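Local coordinates for protein formylmethanofuran--tetrahydromethanopterin formyltransferase (Methanosarcina barkeri, PDB 1M5S) that probably catalyses the reversible transfer of a formyl group from formylmethanofuran to tetrahydromethanopterin, an early step of methanogenesis from carbon dioxide, at residues K141-M145 against E146-L150; Q114-V117 against G118-K122; F123-D126 against G127-E131; T29-W32 against A33-A37. One frame throughout, in Å; residues are numbered along the deposited sequence.

Contact 1: K141-M145 against E146-L150; sequences KVPIM and EGDFL
K141 and L150 face each other as a non-hydrogen-bonded antiparallel pair, their side chains running side by side in the same direction, with CG of K141 pressed to 3.5 Å from CD1 of L150, tighter than usual for two carbons. The nearly extended chi2 of the lysine (-160°) lays CD 3.6 Å from OD2 of D148, whose side chain it crosses at a slant; the bend at chi3 directs CE and NZ, leaving NZ 4.3 Å from OD2 of D148, too far for a salt bridge. The other carboxylate oxygen, OD1 of D148, rests against CG of P143 at 3.7 Å. V142, I144 and F149 project from the opposite face of the hairpin. CG1 of I144 stands between its backbone N and carbonyl carbon (chi1 54°), which sends CD1 over the strand gap to CB of F149 at 3.8 Å and alongside CG of E146; CB of V142 lies at the edge of the F149 ring. Strands 141-144 and 147-150 are joined by a two-residue type I turn, I144 to G147. I144 N donates to G147 O at 2.7 Å, and G147 N returns a bond to I144 O. Backbone bonds thus close the tip, while one oxygen of each acid bonds beyond the hairpin: E146 OE1 to T101 N of the same chain and Y245 OH of the second subunit, D148 OD1 to S227 OG of that subunit, tying the tip into the interface.

Contact 2: Q114-V117 against G118-K122; sequences QDNV and GFKLK. Unlike the reference sequence in segment 114-117: D115 (reference Phe).
N116, at the N-cap position of helix 117-122, lays its side chain along the first turn, between F119 and K120. Its CB sits 4.1 Å from CB of F119. CG stands between the backbone N and the carbonyl carbon (chi1 70°), a torsion that swings the amide over the helix start to meet CG of K120 and CB of F119 at similar range. At the tip the two branches part. OD1 touches aliphatic carbons of K120, closest to CD at 3.4 Å, with the two side chains crossing at about a right angle. ND2 approaches CD1 of F119 at 3.5 Å, obliquely to the ring, although amide and ring planes are only 11° apart. The N116 side chain makes no capping bond; its backbone O takes K120 N at 3.1 Å, the first i to i+4 bond across the two segments. One residue on, V117 O receives L121 N at 2.8 Å, and CG1 of V117 runs beside CD1 of L121 at 3.9 Å, both side chains pointing the same way. N116 is also the centre of an inverse gamma turn, the bend by which the chain leaves strand 113-115 and enters the helix. L121 and K120 lean on helix 81-95, touching I92 and L89; V117 packs on I155 of strand 147-170, and F119 reaches Y140 of strand 137-144 and meets the F123 ring edge-to-face.

Contact 3: F123-D126 against G127-E131; sequences FFAD and GMESE
From A125 to M128 the chain folds through a type I' turn, D126 and G127 both having positive phi, closed by M128 N donating to A125 O at 3.1 Å. G127 sits at phi 107°, a region that glycine enters readily. A125 turns its methyl toward the returning chain, where CB meets CG of E129 at 3.4 Å and, more loosely, CB of M128. CB and CG of M128 pass A125 O at 3.4 and 3.5 Å, and the bends further out carry SD and CE onward. E129 folds back instead: its bend at chi2 (101°) carries the carboxylate over the turn, and OE2 accepts from G127 N at 2.7 Å, met nearly along its C-O axis. The same OE2 is hydrogen-bonded to Y213 OH of the second subunit, and OE1 forms a salt bridge with K122, which holds the carboxylate at both oxygens and probably helps to keep it ionised. D126 sends its carboxylate the other way, CG anti to the backbone N (chi1 -168°), into the second subunit, where OD2 meets K207 NZ and N211 N, while M128 packs on I228 of that subunit. The turn connects the 3-10 segment 123-125, which follows helix 117-122, to strand 130-134. A125 lies against V142 and F124 against I144, both on strand 137-144, and S130 is bonded through its backbone to K141 of that strand.

Contact 4: T29-W32 against A33-A37; sequences TKRW and ALVAA
K30 O accepts L34 N at 2.9 Å, the shortest backbone bond across this first part of helix 30-41, while A33 N reaches T29 O at 3.0 Å. T29 stands at the N-cap: its OG1 accepts a weak bond of 3.3 Å from W32 N, a bond made possible by the side-chain torsion chi1 of 68°. A turn later V35 N donates to R31 O at 3.1 Å, and CG2 of V35 crowds the same oxygen. This is an N-capped alpha-helix start, with R31, W32 and V35 grouped on a face turned to the second subunit. R31 and V35 point the same way side by side, CG2 of V35 lying 4.0 Å from NE of R31 at the edge of the guanidinium. The arginine bends at chi2 (-79°) to lie over the indole: its CD sits over the centre of one face of W32, and CZ2 of W32 in turn lies over the guanidinium centre. CG2 of V35 approaches the indole obliquely, 4.2 Å from CE3 of W32. NH2 of R31 forms a salt bridge with E181 of the second subunit, and W32 packs on L177 of that subunit.

In the fold
Contacts 1, 2 and 3 form one neighbourhood, whereas contact 4, on helix 30-41, touches none of them. Contact 1 is the buried one, a hairpin tip held by backbone bonds; contacts 2, 3 and 4 are partly buried. The first strand of contact 1 lies beside the strand that opens in contact 3, and the helix end of contact 2 touches both, by apolar packing on the one and by opposite charges on the other. Contact 2 rests on helical backbone bonds plus apolar and amide packing, and reaches the second subunit through K122 alone, while contacts 1, 3 and 4 direct charged side chains into that subunit of the tetramer.

Contact 1: K141-M145 against E146-L150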
loop_
_atom_site.group_PDB
_atom_site.type_symbol
_atom_site.label_atom_id
_atom_site.label_comp_id
_atom_site.label_asym_id
_atom_site.label_seq_id
_atom_site.Cartn_x
_atom_site.Cartn_y
_atom_site.Cartn_z
ATOM N N LYS A 141 3.288 -30.876 -8.436
ATOM C CA LYS A 141 2.005 -30.485 -7.855
ATOM C C LYS A 141 1.895 -31.057 -6.446
ATOM O O LYS A 141 1.967 -32.270 -6.257
ATOM C CB LYS A 141 0.857 -31.029 -8.711
ATOM C CG LYS A 141 0.237 -30.031 -9.653
ATOM C CD LYS A 141 -1.159 -30.487 -10.065
ATOM C CE LYS A 141 -1.304 -30.523 -11.576
ATOM N NZ LYS A 141 -2.587 -31.172 -11.968
ATOM N N VAL A 142 1.647 -30.184 -5.476
ATOM C CA VAL A 142 1.458 -30.587 -4.090
ATOM C C VAL A 142 0.054 -30.153 -3.639
ATOM O O VAL A 142 -0.183 -28.975 -3.359
ATOM C CB VAL A 142 2.541 -29.938 -3.167
ATOM C CG1 VAL A 142 2.360 -30.393 -1.726
ATOM C CG2 VAL A 142 3.932 -30.281 -3.675
ATOM N N PRO A 143 -0.914 -31.094 -3.636
ATOM C CA PRO A 143 -2.264 -30.791 -3.153
ATOM C C PRO A 143 -2.294 -30.252 -1.723
ATOM O O PRO A 143 -1.746 -30.854 -0.802
ATOM C CB PRO A 143 -2.988 -32.129 -3.275
ATOM C CG PRO A 143 -2.324 -32.783 -4.435
ATOM C CD PRO A 143 -0.864 -32.417 -4.286
ATOM N N ILE A 144 -2.858 -29.058 -1.575
ATOM C CA ILE A 144 -3.053 -28.440 -0.266
ATOM C C ILE A 144 -4.466 -27.843 -0.181
ATOM O O ILE A 144 -5.240 -27.941 -1.135
ATOM C CB ILE A 144 -1.972 -27.345 0.008
ATOM C CG1 ILE A 144 -1.936 -26.321 -1.134
ATOM C CG2 ILE A 144 -0.594 -27.999 0.186
ATOM C CD1 ILE A 144 -1.039 -25.130 -0.861
ATOM N N MET A 145 -4.821 -27.290 0.978
ATOM C CA MET A 145 -6.191 -26.840 1.240
ATOM C C MET A 145 -6.758 -25.880 0.204
ATOM O O MET A 145 -7.953 -25.904 -0.069
ATOM C CB MET A 145 -6.281 -26.178 2.607
ATOM C CG MET A 145 -6.155 -27.124 3.759
ATOM S SD MET A 145 -6.737 -26.322 5.242
ATOM C CE MET A 145 -5.649 -24.923 5.363
ATOM N N GLU A 146 -5.926 -24.957 -0.270
ATOM C CA GLU A 146 -6.369 -23.918 -1.196
ATOM C C GLU A 146 -6.553 -24.475 -2.599
ATOM O O GLU A 146 -7.208 -23.856 -3.434
ATOM C CB GLU A 146 -5.344 -22.782 -1.252
ATOM C CG GLU A 146 -4.072 -23.129 -2.048
ATOM C CD GLU A 146 -3.200 -21.922 -2.360
ATOM O OE1 GLU A 146 -3.611 -20.790 -2.025
ATOM O OE2 GLU A 146 -2.107 -22.107 -2.945
ATOM N N GLY A 147 -5.883 -25.590 -2.877
ATOM C CA GLY A 147 -5.738 -26.061 -4.244
ATOM C C GLY A 147 -4.439 -26.824 -4.428
ATOM O O GLY A 147 -4.044 -27.583 -3.548
ATOM N N ASP A 148 -3.809 -26.668 -5.589
ATOM C CA ASP A 148 -2.517 -27.298 -5.873
ATOM C C ASP A 148 -1.396 -26.255 -5.807
ATOM O O ASP A 148 -1.482 -25.198 -6.443
ATOM C CB ASP A 148 -2.528 -27.935 -7.268
ATOM C CG ASP A 148 -3.492 -29.114 -7.379
ATOM O OD1 ASP A 148 -3.524 -29.960 -6.460
ATOM O OD2 ASP A 148 -4.144 -29.250 -8.440
ATOM N N PHE A 149 -0.380 -26.520 -4.989
ATOM C CA PHE A 149 0.825 -25.697 -4.980
ATOM C C PHE A 149 1.803 -26.216 -6.040
ATOM O O PHE A 149 2.091 -27.409 -6.098
ATOM C CB PHE A 149 1.472 -25.722 -3.592
ATOM C CG PHE A 149 2.810 -25.030 -3.525
ATOM C CD1 PHE A 149 2.923 -23.671 -3.803
ATOM C CD2 PHE A 149 3.958 -25.738 -3.166
ATOM C CE1 PHE A 149 4.154 -23.024 -3.724
ATOM C CE2 PHE A 149 5.200 -25.099 -3.082
ATOM C CZ PHE A 149 5.296 -23.738 -3.363
ATOM N N LEU A 150 2.237 -25.330 -6.929
ATOM C CA LEU A 150 3.170 -25.693 -7.987
ATOM C C LEU A 150 4.584 -25.224 -7.645
ATOM O O LEU A 150 4.780 -24.090 -7.215
ATOM C CB LEU A 150 2.716 -25.090 -9.320
ATOM C CG LEU A 150 1.708 -25.882 -10.169
ATOM C CD1 LEU A 150 0.697 -26.599 -9.304
ATOM C CD2 LEU A 150 1.009 -24.936 -11.122
#

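Contact 2: Q114-V117 against G118-K122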
loop_
_atom_site.group_PDB
_atom_site.type_symbol
_atom_site.label_atom_id
_atom_site.label_comp_id
_atom_site.label_asym_id
_atom_site.label_seq_id
_atom_site.Cartn_x
_atom_site.Cartn_y
_atom_site.Cartn_z
ATOM N N GLN A 114 22.317 -26.206 -8.897
ATOM C CA GLN A 114 20.862 -26.363 -8.796
ATOM C C GLN A 114 20.487 -27.134 -7.533
ATOM O O GLN A 114 20.957 -28.253 -7.315
ATOM C CB GLN A 114 20.306 -27.118 -10.007
ATOM C CG GLN A 114 20.449 -26.409 -11.338
ATOM C CD GLN A 114 19.484 -25.256 -11.502
ATOM O OE1 GLN A 114 18.528 -25.114 -10.738
ATOM N NE2 GLN A 114 19.721 -24.428 -12.515
ATOM N N ASP A 115 19.645 -26.533 -6.701
ATOM C CA ASP A 115 19.118 -27.217 -5.528
ATOM C C ASP A 115 17.725 -27.748 -5.873
ATOM O O ASP A 115 16.937 -27.052 -6.515
ATOM C CB ASP A 115 19.054 -26.251 -4.339
ATOM C CG ASP A 115 20.428 -25.730 -3.929
ATOM O OD1 ASP A 115 20.740 -24.553 -4.214
ATOM O OD2 ASP A 115 21.195 -26.492 -3.304
ATOM N N ASN A 116 17.457 -29.010 -5.546
ATOM C CA ASN A 116 16.209 -29.652 -5.967
ATOM C C ASN A 116 15.059 -29.409 -4.987
ATOM O O ASN A 116 14.305 -30.323 -4.648
ATOM C CB ASN A 116 16.430 -31.160 -6.206
ATOM C CG ASN A 116 16.687 -31.945 -4.917
ATOM O OD1 ASN A 116 17.082 -31.389 -3.881
ATOM N ND2 ASN A 116 16.448 -33.255 -4.980
ATOM N N VAL A 117 14.854 -28.134 -4.662
ATOM C CA VAL A 117 13.868 -27.697 -3.676
ATOM C C VAL A 117 12.451 -28.223 -3.958
ATOM O O VAL A 117 11.788 -28.734 -3.059
ATOM C CB VAL A 117 13.840 -26.148 -3.601
ATOM C CG1 VAL A 117 12.916 -25.677 -2.485
ATOM C CG2 VAL A 117 15.251 -25.621 -3.383
ATOM N N GLY A 118 12.025 -28.151 -5.215
ATOM C CA GLY A 118 10.699 -28.615 -5.580
ATOM C C GLY A 118 10.502 -30.105 -5.352
ATOM O O GLY A 118 9.426 -30.546 -4.945
ATOM N N PHE A 119 11.530 -30.891 -5.661
ATOM C CA PHE A 119 11.505 -32.327 -5.401
ATOM C C PHE A 119 11.366 -32.561 -3.902
ATOM O O PHE A 119 10.574 -33.391 -3.469
ATOM C CB PHE A 119 12.791 -32.986 -5.926
ATOM C CG PHE A 119 12.896 -34.460 -5.615
ATOM C CD1 PHE A 119 13.462 -34.894 -4.417
ATOM C CD2 PHE A 119 12.395 -35.410 -6.500
ATOM C CE1 PHE A 119 13.520 -36.252 -4.098
ATOM C CE2 PHE A 119 12.446 -36.775 -6.193
ATOM C CZ PHE A 119 13.010 -37.193 -4.987
ATOM N N LYS A 120 12.086 -31.772 -3.112
ATOM C CA LYS A 120 12.111 -31.959 -1.671
ATOM C C LYS A 120 10.807 -31.521 -1.018
ATOM O O LYS A 120 10.399 -32.081 -0.005
ATOM C CB LYS A 120 13.289 -31.195 -1.060
ATOM C CG LYS A 120 14.648 -31.794 -1.392
ATOM C CD LYS A 120 15.768 -30.989 -0.759
ATOM C CE LYS A 120 16.863 -31.886 -0.202
ATOM N NZ LYS A 120 17.657 -31.184 0.846
ATOM N N LEU A 121 10.142 -30.540 -1.619
ATOM C CA LEU A 121 8.898 -30.004 -1.065
ATOM C C LEU A 121 7.690 -30.889 -1.366
ATOM O O LEU A 121 6.752 -30.947 -0.567
ATOM C CB LEU A 121 8.644 -28.583 -1.600
ATOM C CG LEU A 121 9.526 -27.453 -1.058
ATOM C CD1 LEU A 121 9.142 -26.140 -1.711
ATOM C CD2 LEU A 121 9.379 -27.360 0.453
ATOM N N LYS A 122 7.759 -31.632 -2.475
ATOM C CA LYS A 122 6.651 -32.472 -2.931
ATOM C C LYS A 122 6.259 -33.523 -1.896
ATOM O O LYS A 122 5.083 -33.860 -1.774
ATOM C CB LYS A 122 6.987 -33.154 -4.269
ATOM C CG LYS A 122 7.838 -34.418 -4.151
ATOM C CD LYS A 122 7.972 -35.131 -5.483
ATOM C CE LYS A 122 8.858 -36.360 -5.372
ATOM N NZ LYS A 122 8.426 -37.295 -4.295
#

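Contact 3: F123-D126 against G127-E131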
loop_
_atom_site.group_PDB
_atom_site.type_symbol
_atom_site.label_atom_id
_atom_site.label_comp_id
_atom_site.label_asym_id
_atom_site.label_seq_id
_atom_site.Cartn_x
_atom_site.Cartn_y
_atom_site.Cartn_z
ATOM N N PHE A 123 7.203 -33.861 -1.022
ATOM C CA PHE A 123 6.994 -34.904 0.001
ATOM C C PHE A 123 5.909 -34.499 1.003
ATOM O O PHE A 123 5.370 -35.338 1.738
ATOM C CB PHE A 123 8.298 -35.177 0.738
ATOM C CG PHE A 123 9.237 -36.011 -0.116
ATOM C CD1 PHE A 123 10.074 -35.379 -1.039
ATOM C CD2 PHE A 123 9.244 -37.402 0.012
ATOM C CE1 PHE A 123 10.916 -36.144 -1.849
ATOM C CE2 PHE A 123 10.083 -38.169 -0.801
ATOM C CZ PHE A 123 10.919 -37.539 -1.733
ATOM N N PHE A 124 5.614 -33.199 1.042
ATOM C CA PHE A 124 4.575 -32.679 1.915
ATOM C C PHE A 124 3.196 -33.261 1.566
ATOM O O PHE A 124 2.351 -33.415 2.439
ATOM C CB PHE A 124 4.544 -31.148 1.851
ATOM C CG PHE A 124 3.586 -30.518 2.825
ATOM C CD1 PHE A 124 3.809 -30.607 4.193
ATOM C CD2 PHE A 124 2.452 -29.850 2.375
ATOM C CE1 PHE A 124 2.915 -30.031 5.106
ATOM C CE2 PHE A 124 1.554 -29.274 3.278
ATOM C CZ PHE A 124 1.784 -29.363 4.642
ATOM N N ALA A 125 3.012 -33.645 0.306
ATOM C CA ALA A 125 1.725 -34.146 -0.167
ATOM C C ALA A 125 1.459 -35.588 0.264
ATOM O O ALA A 125 0.344 -36.095 0.090
ATOM C CB ALA A 125 1.640 -34.022 -1.683
ATOM N N ASP A 126 2.509 -36.276 0.715
ATOM C CA ASP A 126 2.365 -37.555 1.413
ATOM C C ASP A 126 1.771 -38.665 0.530
ATOM O O ASP A 126 0.937 -39.455 0.973
ATOM C CB ASP A 126 1.509 -37.343 2.668
ATOM C CG ASP A 126 1.536 -38.529 3.615
ATOM O OD1 ASP A 126 2.498 -39.331 3.583
ATOM O OD2 ASP A 126 0.586 -38.642 4.411
ATOM N N GLY A 127 2.235 -38.739 -0.712
ATOM C CA GLY A 127 1.710 -39.714 -1.645
ATOM C C GLY A 127 0.833 -39.105 -2.724
ATOM O O GLY A 127 0.636 -39.716 -3.777
ATOM N N MET A 128 0.336 -37.894 -2.488
ATOM C CA MET A 128 -0.628 -37.277 -3.399
ATOM C C MET A 128 0.005 -36.347 -4.440
ATOM O O MET A 128 -0.698 -35.822 -5.314
ATOM C CB MET A 128 -1.698 -36.515 -2.611
ATOM C CG MET A 128 -2.463 -37.350 -1.587
ATOM S SD MET A 128 -3.145 -38.919 -2.199
ATOM C CE MET A 128 -4.203 -38.392 -3.548
ATOM N N GLU A 129 1.333 -36.202 -4.389
ATOM C CA GLU A 129 2.057 -35.376 -5.355
ATOM C C GLU A 129 1.892 -35.874 -6.778
ATOM O O GLU A 129 1.796 -37.075 -7.026
ATOM C CB GLU A 129 3.554 -35.337 -5.052
ATOM C CG GLU A 129 3.920 -35.657 -3.634
ATOM C CD GLU A 129 4.422 -37.064 -3.455
ATOM O OE1 GLU A 129 5.272 -37.519 -4.247
ATOM O OE2 GLU A 129 3.993 -37.701 -2.481
ATOM N N SER A 130 1.969 -34.937 -7.712
ATOM C CA SER A 130 1.947 -35.243 -9.134
ATOM C C SER A 130 3.111 -34.501 -9.768
ATOM O O SER A 130 3.765 -33.677 -9.128
ATOM C CB SER A 130 0.631 -34.774 -9.777
ATOM O OG SER A 130 -0.297 -34.311 -8.806
ATOM N N GLU A 131 3.336 -34.766 -11.046
ATOM C CA GLU A 131 4.373 -34.081 -11.786
ATOM C C GLU A 131 3.772 -33.573 -13.084
ATOM O O GLU A 131 3.057 -34.297 -13.774
ATOM C CB GLU A 131 5.521 -35.043 -12.069
ATOM C CG GLU A 131 6.782 -34.373 -12.550
ATOM C CD GLU A 131 7.717 -35.348 -13.223
ATOM O OE1 GLU A 131 8.084 -35.101 -14.391
ATOM O OE2 GLU A 131 8.053 -36.376 -12.595
#

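Contact 4: T29-W32 against A33-A37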
loop_
_atom_site.group_PDB
_atom_site.type_symbol
_atom_site.label_atom_id
_atom_site.label_comp_id
_atom_site.label_asym_id
_atom_site.label_seq_id
_atom_site.Cartn_x
_atom_site.Cartn_y
_atom_site.Cartn_z
ATOM N N THR A 29 -2.510 -12.432 -7.736
ATOM C CA THR A 29 -2.373 -10.987 -7.950
ATOM C C THR A 29 -1.016 -10.500 -7.451
ATOM O O THR A 29 -0.386 -11.168 -6.628
ATOM C CB THR A 29 -3.456 -10.189 -7.178
ATOM O OG1 THR A 29 -3.211 -10.302 -5.770
ATOM C CG2 THR A 29 -4.859 -10.714 -7.496
ATOM N N LYS A 30 -0.612 -9.310 -7.916
ATOM C CA LYS A 30 0.586 -8.616 -7.435
ATOM C C LYS A 30 0.658 -8.599 -5.913
ATOM O O LYS A 30 1.702 -8.881 -5.327
ATOM C CB LYS A 30 0.599 -7.169 -7.934
ATOM C CG LYS A 30 1.077 -6.991 -9.367
ATOM C CD LYS A 30 1.176 -5.508 -9.732
ATOM C CE LYS A 30 2.248 -4.798 -8.909
ATOM N NZ LYS A 30 1.889 -3.392 -8.555
ATOM N N ARG A 31 -0.454 -8.243 -5.293
ATOM C CA ARG A 31 -0.525 -8.094 -3.851
ATOM C C ARG A 31 -0.209 -9.419 -3.115
ATOM O O ARG A 31 0.427 -9.430 -2.052
ATOM C CB ARG A 31 -1.906 -7.587 -3.488
ATOM C CG ARG A 31 -2.131 -7.552 -1.996
ATOM C CD ARG A 31 -2.457 -8.926 -1.440
ATOM N NE ARG A 31 -3.074 -8.848 -0.123
ATOM C CZ ARG A 31 -4.311 -8.398 0.102
ATOM N NH1 ARG A 31 -5.094 -7.986 -0.903
ATOM N NH2 ARG A 31 -4.860 -8.320 1.320
ATOM N N TRP A 32 -0.642 -10.543 -3.668
ATOM C CA TRP A 32 -0.419 -11.856 -3.015
ATOM C C TRP A 32 0.996 -12.370 -3.291
ATOM O O TRP A 32 1.550 -13.172 -2.525
ATOM C CB TRP A 32 -1.465 -12.865 -3.479
ATOM C CG TRP A 32 -2.809 -12.573 -2.828
ATOM C CD1 TRP A 32 -3.947 -12.240 -3.445
ATOM C CD2 TRP A 32 -3.053 -12.604 -1.432
ATOM N NE1 TRP A 32 -4.919 -12.004 -2.423
ATOM C CE2 TRP A 32 -4.369 -12.204 -1.248
ATOM C CE3 TRP A 32 -2.270 -12.909 -0.310
ATOM C CZ2 TRP A 32 -4.950 -12.040 0.014
ATOM C CZ3 TRP A 32 -2.874 -12.765 0.957
ATOM C CH2 TRP A 32 -4.149 -12.345 1.111
ATOM N N ALA A 33 1.560 -11.967 -4.422
ATOM C CA ALA A 33 2.939 -12.313 -4.735
ATOM C C ALA A 33 3.884 -11.526 -3.812
ATOM O O ALA A 33 4.861 -12.079 -3.310
ATOM C CB ALA A 33 3.238 -12.010 -6.206
ATOM N N LEU A 34 3.521 -10.282 -3.492
ATOM C CA LEU A 34 4.337 -9.452 -2.609
ATOM C C LEU A 34 4.258 -9.883 -1.151
ATOM O O LEU A 34 5.256 -9.839 -0.440
ATOM C CB LEU A 34 3.948 -7.976 -2.722
ATOM C CG LEU A 34 4.789 -6.990 -1.892
ATOM C CD1 LEU A 34 6.248 -7.015 -2.354
ATOM C CD2 LEU A 34 4.216 -5.583 -2.028
ATOM N N VAL A 35 3.076 -10.300 -0.706
ATOM C CA VAL A 35 2.923 -10.870 0.630
ATOM C C VAL A 35 3.860 -12.065 0.862
ATOM O O VAL A 35 4.601 -12.091 1.848
ATOM C CB VAL A 35 1.455 -11.306 0.879
ATOM C CG1 VAL A 35 1.356 -12.161 2.138
ATOM C CG2 VAL A 35 0.576 -10.086 1.016
ATOM N N ALA A 36 3.884 -12.997 -0.094
ATOM C CA ALA A 36 4.717 -14.204 -0.018
ATOM C C ALA A 36 6.211 -13.884 -0.083
ATOM O O ALA A 36 6.990 -14.370 0.732
ATOM C CB ALA A 36 4.349 -15.157 -1.146
ATOM N N ALA A 37 6.589 -13.053 -1.048
ATOM C CA ALA A 37 7.977 -12.655 -1.242
ATOM C C ALA A 37 8.529 -11.934 -0.030
ATOM O O ALA A 37 9.696 -12.077 0.302
ATOM C CB ALA A 37 8.096 -11.768 -2.466
#